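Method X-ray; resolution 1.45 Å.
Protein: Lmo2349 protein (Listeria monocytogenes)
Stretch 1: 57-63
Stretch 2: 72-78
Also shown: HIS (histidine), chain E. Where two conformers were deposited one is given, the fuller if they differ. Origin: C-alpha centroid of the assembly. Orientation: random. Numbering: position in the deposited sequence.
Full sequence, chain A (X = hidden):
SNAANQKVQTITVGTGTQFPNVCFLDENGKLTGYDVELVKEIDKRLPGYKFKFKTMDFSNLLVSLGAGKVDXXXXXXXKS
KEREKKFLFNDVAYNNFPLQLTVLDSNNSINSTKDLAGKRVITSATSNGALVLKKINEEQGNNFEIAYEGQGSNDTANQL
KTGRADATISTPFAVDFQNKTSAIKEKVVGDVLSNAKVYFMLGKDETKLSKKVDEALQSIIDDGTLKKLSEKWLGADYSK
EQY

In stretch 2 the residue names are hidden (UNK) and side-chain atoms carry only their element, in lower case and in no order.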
ATOM      1  N   ASP A  57      -8.453 -10.614  -0.561  1.00  9.29           N
ATOM      2  CA  ASP A  57      -7.646 -10.164   0.579  1.00  9.51           C
ATOM      3  C   ASP A  57      -6.281  -9.684   0.054  1.00  9.48           C
ATOM      4  O   ASP A  57      -5.678 -10.332  -0.827  1.00  8.83           O
ATOM      5  CB  ASP A  57      -7.403 -11.294   1.560  1.00 11.66           C
ATOM      6  CG  ASP A  57      -8.657 -11.691   2.358  1.00 15.06           C
ATOM      7  OD1 ASP A  57      -9.482 -10.805   2.705  1.00 17.87           O
ATOM      8  OD2 ASP A  57      -8.788 -12.901   2.658  1.00 22.51           O
ATOM      9  N   PHE A  58      -5.778  -8.611   0.660  1.00  9.16           N
ATOM     10  CA  PHE A  58      -4.431  -8.132   0.317  1.00  8.56           C
ATOM     11  C   PHE A  58      -3.412  -9.271   0.363  1.00  8.16           C
ATOM     12  O   PHE A  58      -2.549  -9.370  -0.526  1.00  8.45           O
ATOM     13  CB  PHE A  58      -4.049  -6.990   1.263  1.00  8.90           C
ATOM     14  CG  PHE A  58      -2.602  -6.598   1.178  1.00 10.18           C
ATOM     15  CD1 PHE A  58      -2.133  -5.953   0.047  1.00 11.69           C
ATOM     16  CD2 PHE A  58      -1.717  -7.014   2.148  1.00 11.42           C
ATOM     17  CE1 PHE A  58      -0.792  -5.674  -0.089  1.00 12.50           C
ATOM     18  CE2 PHE A  58      -0.383  -6.704   2.034  1.00 11.51           C
ATOM     19  CZ  PHE A  58       0.093  -6.067   0.899  1.00 12.52           C
ATOM     20  N   SER A  59      -3.494 -10.118   1.376  1.00  9.23           N
ATOM     21  CA  SER A  59      -2.514 -11.188   1.556  1.00  9.24           C
ATOM     22  C   SER A  59      -2.498 -12.228   0.458  1.00  8.22           C
ATOM     23  O   SER A  59      -1.532 -12.985   0.380  1.00 10.34           O
ATOM     24  CB  SER A  59      -2.759 -11.879   2.875  1.00  9.91           C
ATOM     25  OG  SER A  59      -4.060 -12.462   2.925  1.00 11.86           O
ATOM     26  N   ASN A  60      -3.533 -12.258  -0.395  1.00  8.66           N
ATOM     27  CA  ASN A  60      -3.570 -13.202  -1.491  1.00  8.98           C
ATOM     28  C   ASN A  60      -3.129 -12.628  -2.815  1.00  9.44           C
ATOM     29  O   ASN A  60      -3.017 -13.371  -3.777  1.00  9.05           O
ATOM     30  CB  ASN A  60      -5.021 -13.722  -1.684  1.00  9.14           C
ATOM     31  CG  ASN A  60      -5.077 -14.985  -2.518  1.00 10.48           C
ATOM     32  OD1 ASN A  60      -4.436 -15.980  -2.187  1.00 12.79           O
ATOM     33  ND2 ASN A  60      -5.871 -14.945  -3.594  1.00 13.37           N
ATOM     34  N   LEU A  61      -2.858 -11.317  -2.887  1.00  8.08           N
ATOM     35  CA  LEU A  61      -2.658 -10.690  -4.185  1.00  8.46           C
ATOM     36  C   LEU A  61      -1.441 -11.260  -4.937  1.00  8.52           C
ATOM     37  O   LEU A  61      -1.521 -11.589  -6.119  1.00  8.84           O
ATOM     38  CB  LEU A  61      -2.522  -9.181  -4.054  1.00  8.82           C
ATOM     39  CG  LEU A  61      -3.809  -8.440  -3.770  1.00  9.23           C
ATOM     40  CD1 LEU A  61      -3.462  -7.010  -3.321  1.00 11.87           C
ATOM     41  CD2 LEU A  61      -4.714  -8.425  -5.007  1.00 11.38           C
ATOM     42  N   LEU A  62      -0.304 -11.385  -4.243  1.00  9.55           N
ATOM     43  CA  LEU A  62       0.900 -11.890  -4.931  1.00  9.31           C
ATOM     44  C   LEU A  62       0.889 -13.431  -5.061  1.00 10.45           C
ATOM     45  O   LEU A  62       1.518 -13.988  -5.978  1.00 11.77           O
ATOM     46  CB  LEU A  62       2.192 -11.385  -4.276  1.00  9.83           C
ATOM     47  CG  LEU A  62       2.377  -9.882  -4.347  1.00 10.50           C
ATOM     48  CD1 LEU A  62       3.716  -9.500  -3.720  1.00 12.36           C
ATOM     49  CD2 LEU A  62       2.265  -9.440  -5.821  1.00 12.34           C
ATOM     50  N   VAL A  63       0.112 -14.114  -4.222  1.00 10.78           N
ATOM     51  CA  VAL A  63      -0.109 -15.560  -4.412  1.00 10.41           C
ATOM     52  C   VAL A  63      -0.855 -15.682  -5.744  1.00  9.89           C
ATOM     53  O   VAL A  63      -0.475 -16.511  -6.595  1.00 11.71           O
ATOM     54  CB  VAL A  63      -0.928 -16.152  -3.215  1.00 10.72           C
ATOM     55  CG1 VAL A  63      -1.280 -17.603  -3.487  1.00 13.97           C
ATOM     56  CG2 VAL A  63      -0.132 -16.005  -1.914  1.00 10.79           C
ATOM     57  N   UNK A  72      -2.138  -8.207 -13.250  1.00  9.42           N
ATOM     58  CA  UNK A  72      -1.548  -7.030 -12.622  0.70  9.81           C
ATOM     59  C   UNK A  72      -2.068  -6.959 -11.230  1.00  8.48           C
ATOM     60  O   UNK A  72      -3.232  -7.333 -11.008  1.00 10.34           O
ATOM     61  c   UNK A  72      -2.004  -5.721 -13.315  0.70 10.94           C
ATOM     62  c   UNK A  72      -1.561  -5.704 -14.768  0.70 11.12           C
ATOM     63  c   UNK A  72      -1.480  -4.488 -12.573  0.70 11.25           C
ATOM     64  c   UNK A  72      -1.910  -4.418 -15.527  0.70 11.34           C
ATOM     65  N   UNK A  73      -1.245  -6.448 -10.316  1.00  8.40           N
ATOM     66  CA  UNK A  73      -1.725  -6.122  -8.950  1.00  8.08           C
ATOM     67  C   UNK A  73      -1.595  -4.620  -8.760  1.00  8.07           C
ATOM     68  O   UNK A  73      -0.535  -4.036  -9.087  1.00  9.44           O
ATOM     69  c   UNK A  73      -1.283  -8.389  -7.969  1.00 10.53           C
ATOM     70  c   UNK A  73      -0.932  -6.902  -7.889  1.00  8.21           C
ATOM     71  c   UNK A  73      -1.198  -6.366  -6.480  1.00  8.93           C
ATOM     72  N   UNK A  74      -2.665  -4.026  -8.230  1.00  8.94           N
ATOM     73  CA  UNK A  74      -2.728  -2.592  -7.854  1.00  8.69           C
ATOM     74  C   UNK A  74      -3.191  -2.474  -6.423  1.00  9.03           C
ATOM     75  O   UNK A  74      -4.361  -2.703  -6.153  1.00 11.51           O
ATOM     76  c   UNK A  74      -3.711  -1.861  -8.771  1.00 10.72           C
ATOM     77  N   UNK A  75      -2.270  -2.234  -5.494  1.00  8.96           N
ATOM     78  CA  UNK A  75      -2.602  -2.086  -4.104  1.00  8.08           C
ATOM     79  C   UNK A  75      -1.506  -1.342  -3.380  1.00  7.73           C
ATOM     80  O   UNK A  75      -0.952  -1.840  -2.405  1.00  8.49           O
ATOM     81  c   UNK A  75      -4.847  -3.939  -1.806  1.00  8.29           C
ATOM     82  n   UNK A  75      -5.072  -3.650  -0.489  1.00  9.68           N
ATOM     83  c   UNK A  75      -4.039  -2.957  -0.019  1.00  9.78           C
ATOM     84  n   UNK A  75      -3.107  -2.837  -1.005  1.00  9.73           N
ATOM     85  c   UNK A  75      -3.591  -3.431  -2.140  1.00  8.55           C
ATOM     86  c   UNK A  75      -2.837  -3.472  -3.456  1.00  9.23           C
ATOM     87  N   UNK A  76      -1.144  -0.173  -3.886  1.00  8.20           N
ATOM     88  CA  UNK A  76      -0.070   0.621  -3.269  1.00  7.59           C
ATOM     89  C   UNK A  76       1.197  -0.214  -3.072  1.00  7.59           C
ATOM     90  O   UNK A  76       1.841  -0.162  -2.008  1.00  8.27           O
ATOM     91  c   UNK A  76      -0.913   3.606  -2.807  1.00  8.63           C
ATOM     92  n   UNK A  76      -1.435   4.050  -3.945  1.00  9.70           N
ATOM     93  c   UNK A  76      -1.556   2.378  -2.206  1.00  7.57           C
ATOM     94  o   UNK A  76       0.061   4.126  -2.263  1.00  9.77           O
ATOM     95  c   UNK A  76      -0.546   1.254  -1.983  1.00  8.07           C
ATOM     96  N   UNK A  77       1.570  -1.005  -4.085  1.00  7.44           N
ATOM     97  CA  UNK A  77       2.668  -1.959  -3.892  1.00  8.22           C
ATOM     98  C   UNK A  77       4.038  -1.278  -3.992  1.00  6.86           C
ATOM     99  O   UNK A  77       4.418  -0.737  -5.038  1.00  8.64           O
ATOM    100  c   UNK A  77       2.020  -6.108  -3.347  1.00 13.65           C
ATOM    101  c   UNK A  77       2.604  -3.110  -4.917  1.00  9.41           C
ATOM    102  s   UNK A  77       0.966  -4.661  -3.243  1.00 11.11           S
ATOM    103  c   UNK A  77       1.296  -3.906  -4.835  1.00  9.06           C
ATOM    104  N   UNK A  78       4.776  -1.373  -2.884  1.00  7.59           N
ATOM    105  CA  UNK A  78       6.126  -0.875  -2.779  1.00  8.20           C
ATOM    106  C   UNK A  78       7.108  -1.739  -3.513  1.00  8.73           C
ATOM    107  O   UNK A  78       7.085  -2.968  -3.393  1.00  9.35           O
ATOM    108  c   UNK A  78       6.497  -0.815  -1.298  1.00  9.05           C
ATOM    109  c   UNK A  78       5.756   0.263  -0.511  1.00  9.53           C
ATOM    110  o   UNK A  78       6.970   0.077   1.555  1.00 11.61           O
ATOM    111  o   UNK A  78       4.821  -0.329   1.635  1.00 10.88           O
ATOM    112  c   UNK A  78       5.843  -0.005   1.004  1.00  9.47           C
TER
HETATM  113  N   HIS E 703       2.344  -0.653   0.539  0.60 10.19           N
HETATM  114  CA  HIS E 703       2.107  -2.064   0.974  0.60 10.85           C
HETATM  115  C   HIS E 703       3.083  -3.028   0.388  0.60 10.65           C
HETATM  116  O   HIS E 703       3.816  -2.644  -0.536  0.60 11.19           O
HETATM  117  CB  HIS E 703       0.695  -2.491   0.616  0.60 11.26           C
HETATM  118  CG  HIS E 703      -0.303  -2.114   1.669  0.60 15.00           C
HETATM  119  ND1 HIS E 703      -0.542  -0.831   1.977  0.60 17.47           N
HETATM  120  CD2 HIS E 703      -1.086  -2.891   2.556  0.60 15.57           C
HETATM  121  CE1 HIS E 703      -1.437  -0.788   2.996  0.60 16.70           C
HETATM  122  NE2 HIS E 703      -1.776  -2.046   3.314  0.60 17.54           N
HETATM  123  OXT HIS E 703       3.154  -4.191   0.848  0.60 10.92           O

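Position 72 carries four side-chain carbons, forked at the first, with one arm two carbons long. That branching is isoleucine, Ile72. It lies in a strand, buried but out of reach of stretch 1; a beta-branched apolar chain suits such an extended, enclosed site.

Position 73, also in the strand, has three carbons, one bearing the other two: valine, Val73. Its CB points toward stretch 1, and the compact fork meets both leucines of the helix. CG1 lies 3.9 Å from Leu61 CD1, while CG2 lies 3.7 Å from Leu61 O and 4.3 Å from Leu62 CD2.

Position 74 shows a single carbon, directed away from stretch 1. This is alanine, Ala74; a single methyl fills little space, which suits a buried position that makes no contact with stretch 1.

At position 75 one carbon leads to a five-membered ring of three carbons and two nitrogens, the imidazole of histidine, His75. CB points toward stretch 1 and approaches Leu61 CD1 at 3.6 Å. The ring lies beside that of Phe58, with His75 ND1 3.4 Å from Phe58 CD1, centroids 4.7 Å apart and planes inclined at 47°. Phe58 CD1 sits over one face of the imidazole, so the flat ring presents a face to that carbon.

Position 76 has three carbons, the third carrying one oxygen and one nitrogen: an amide on a two-carbon arm, hence glutamine, Gln76. Its end leads away from stretch 1, and both amide atoms are hydrogen-bonded elsewhere in the structure, which makes a polar group tolerable in a buried site.

Position 77 is an unbranched chain of two carbons, sulfur and a terminal carbon: methionine, Met77. Although CB points sideways, the chain bends back through three m rotamers. SD comes to 3.8 Å from Phe58 CE1, at the ring edge, and CE to 3.8 Å from Leu62 CD1. A thin, flexible thioether can link these two neighbours.

Position 78 has three carbons, the third bearing two oxygens, a carboxylate: glutamate, Glu78. Its side chain is out of reach of stretch 1. A carboxylate suits a place beside the amino nitrogen of the bound histidine: Glu78 OE2 lies 2.7 Å from the ligand's N, while Glu78 N donates a 2.8 Å hydrogen bond to the ligand's O.

No hydrogen bond joins the stretches; the contact works by packing. Val73, His75 and Met77 meet Phe58, Leu61 and Leu62, burying 329 Å² in total. Phe58 also borders the ligand, its CE1 3.6 Å from the ligand's CB, so the same packing forms part of the binding site's wall.

Stretch 2 (72-78) IVAHQME
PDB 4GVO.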